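Local coordinates for protein OxyR (Porphyromonas gingivalis, PDB 3HO7) that probably acts as a redox-sensitive, DNA-binding transcriptional activator of the LysR family, represented here by its regulatory domain, at residues F30-K35 / I207-S212. Numbering follows the deposited sequence.
Sequences FPIWKK and IGLLRS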
# COMPACT_ATOMS: atom_id res chain seq x y z
N PHE A 30 1.83 -4.35 17.54
CA PHE A 30 2.50 -3.19 18.12
C PHE A 30 2.22 -3.02 19.62
O PHE A 30 3.14 -2.84 20.41
CB PHE A 30 2.14 -1.92 17.34
CG PHE A 30 3.01 -1.70 16.13
CD1 PHE A 30 3.80 -2.72 15.64
CD2 PHE A 30 3.02 -0.47 15.49
CE1 PHE A 30 4.59 -2.52 14.52
CE2 PHE A 30 3.81 -0.27 14.37
CZ PHE A 30 4.60 -1.30 13.89
N PRO A 31 0.94 -3.09 20.01
CA PRO A 31 0.58 -3.01 21.42
C PRO A 31 1.21 -4.13 22.24
O PRO A 31 1.59 -3.92 23.39
CB PRO A 31 -0.95 -3.15 21.40
CG PRO A 31 -1.35 -2.68 20.05
CD PRO A 31 -0.25 -3.13 19.14
N ILE A 32 1.32 -5.32 21.64
CA ILE A 32 1.89 -6.46 22.35
C ILE A 32 3.40 -6.32 22.54
O ILE A 32 3.94 -6.74 23.57
CB ILE A 32 1.57 -7.79 21.63
CG1 ILE A 32 0.06 -8.00 21.58
CG2 ILE A 32 2.26 -8.95 22.33
CD1 ILE A 32 -0.36 -9.24 20.82
N TRP A 33 4.08 -5.72 21.57
CA TRP A 33 5.51 -5.48 21.69
C TRP A 33 5.80 -4.51 22.82
O TRP A 33 6.68 -4.75 23.65
CB TRP A 33 6.09 -4.91 20.39
CG TRP A 33 6.28 -5.92 19.30
CD1 TRP A 33 6.25 -7.28 19.43
CD2 TRP A 33 6.57 -5.65 17.93
NE1 TRP A 33 6.48 -7.87 18.21
CE2 TRP A 33 6.68 -6.89 17.27
CE3 TRP A 33 6.74 -4.47 17.19
CZ2 TRP A 33 6.95 -6.99 15.91
CZ3 TRP A 33 7.00 -4.57 15.83
CH2 TRP A 33 7.11 -5.82 15.21
N LYS A 34 5.05 -3.41 22.84
CA LYS A 34 5.24 -2.38 23.85
C LYS A 34 5.38 -2.99 25.24
O LYS A 34 6.31 -2.67 25.98
CB LYS A 34 4.08 -1.39 23.83
CG LYS A 34 4.27 -0.20 24.76
CD LYS A 34 5.49 0.61 24.35
CE LYS A 34 5.34 1.15 22.94
NZ LYS A 34 6.48 2.02 22.54
N LYS A 35 4.45 -3.87 25.58
CA LYS A 35 4.41 -4.45 26.92
C LYS A 35 5.39 -5.61 27.13
O LYS A 35 5.96 -5.76 28.21
CB LYS A 35 2.98 -4.88 27.29
CG LYS A 35 2.31 -5.78 26.26
CD LYS A 35 0.92 -6.20 26.72
CE LYS A 35 -0.02 -5.01 26.85
NZ LYS A 35 0.35 -4.12 27.99
N ILE A 207 8.46 -15.21 17.95
CA ILE A 207 7.52 -16.18 17.40
C ILE A 207 6.26 -16.26 18.25
O ILE A 207 5.15 -16.20 17.73
CB ILE A 207 8.15 -17.58 17.28
CG1 ILE A 207 9.32 -17.55 16.28
CG2 ILE A 207 7.10 -18.60 16.86
CD1 ILE A 207 10.01 -18.88 16.10
N GLY A 208 6.44 -16.38 19.56
CA GLY A 208 5.30 -16.43 20.47
C GLY A 208 4.42 -15.20 20.40
O GLY A 208 3.20 -15.30 20.34
N LEU A 209 5.04 -14.02 20.39
CA LEU A 209 4.29 -12.77 20.39
C LEU A 209 3.49 -12.58 19.10
O LEU A 209 2.34 -12.16 19.14
CB LEU A 209 5.23 -11.57 20.60
CG LEU A 209 5.70 -11.36 22.04
CD1 LEU A 209 6.76 -10.27 22.11
CD2 LEU A 209 4.52 -11.03 22.95
N LEU A 210 4.10 -12.90 17.97
CA LEU A 210 3.41 -12.78 16.70
C LEU A 210 2.23 -13.75 16.61
O LEU A 210 1.13 -13.38 16.21
CB LEU A 210 4.38 -12.98 15.54
CG LEU A 210 5.40 -11.86 15.34
CD1 LEU A 210 6.50 -12.29 14.38
CD2 LEU A 210 4.72 -10.59 14.84
N ARG A 211 2.47 -15.00 17.01
CA ARG A 211 1.41 -16.00 16.99
C ARG A 211 0.27 -15.62 17.93
O ARG A 211 -0.90 -15.87 17.64
CB ARG A 211 1.96 -17.38 17.35
CG ARG A 211 3.01 -17.90 16.40
CD ARG A 211 3.40 -19.33 16.74
NE ARG A 211 2.26 -20.23 16.64
CZ ARG A 211 2.24 -21.47 17.13
NH1 ARG A 211 3.30 -21.95 17.76
NH2 ARG A 211 1.15 -22.22 17.00
N SER A 212 0.61 -15.00 19.06
CA SER A 212 -0.40 -14.57 20.03
C SER A 212 -1.16 -13.35 19.52
O SER A 212 -2.12 -12.91 20.15
CB SER A 212 0.24 -14.26 21.38
OG SER A 212 0.79 -12.95 21.39
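Ile32 CG1, Trp33 CG and Leu209 CG all stand anti to their own carbonyl carbon, beside the backbone N, and Ile32 CG2 is thereby anti to the backbone N. These torsions bring the three side chains together between two helices of the LysR regulatory domain, a periplasmic-binding-protein-like alpha/beta fold. The axes of the segments 30-35 and 207-211 come within 10.0 Å at 142° between their N-to-C directions, a roughly antiparallel but clearly oblique packing whose nearest backbone point is Ile32 CA to Leu209 CA, 7.0 Å. At that point the side chains of Ile32 and Leu209 run alongside one another, head to tail, CG2 of the isoleucine meeting CD2 of the leucine. The other Leu209 methyl, CD1, lies at the edge of the indole near the ring plane, 4.0 Å from Trp33 CD1, so the two branches of Leu209 divide between Ile32 and Trp33. Leu210 adds a looser, oblique approach to the benzo side of the same ring, its CD2 lying 4.4 Å from Trp33 CZ2. The contact is mainly apolar; 232 Å² is buried, both sides summed. Trp33 also packs on Ile42 and Val44 of strand 40-46, and Leu210 reaches Leu80 of strand 75-89, which ties the helix pair to the central sheet; Thr138 of the second subunit touches Trp33 as well. Ser212 OG lies between the backbone N and C, on the more hindered side (chi1 82°), turned back to donate to Leu209 O at 2.8 Å. The donor stands above the carbonyl plane, off the lone pairs, with a C=O...OG angle of 116°, and Ile32 CD1 packs 3.9 Å from that same Ser212 OG.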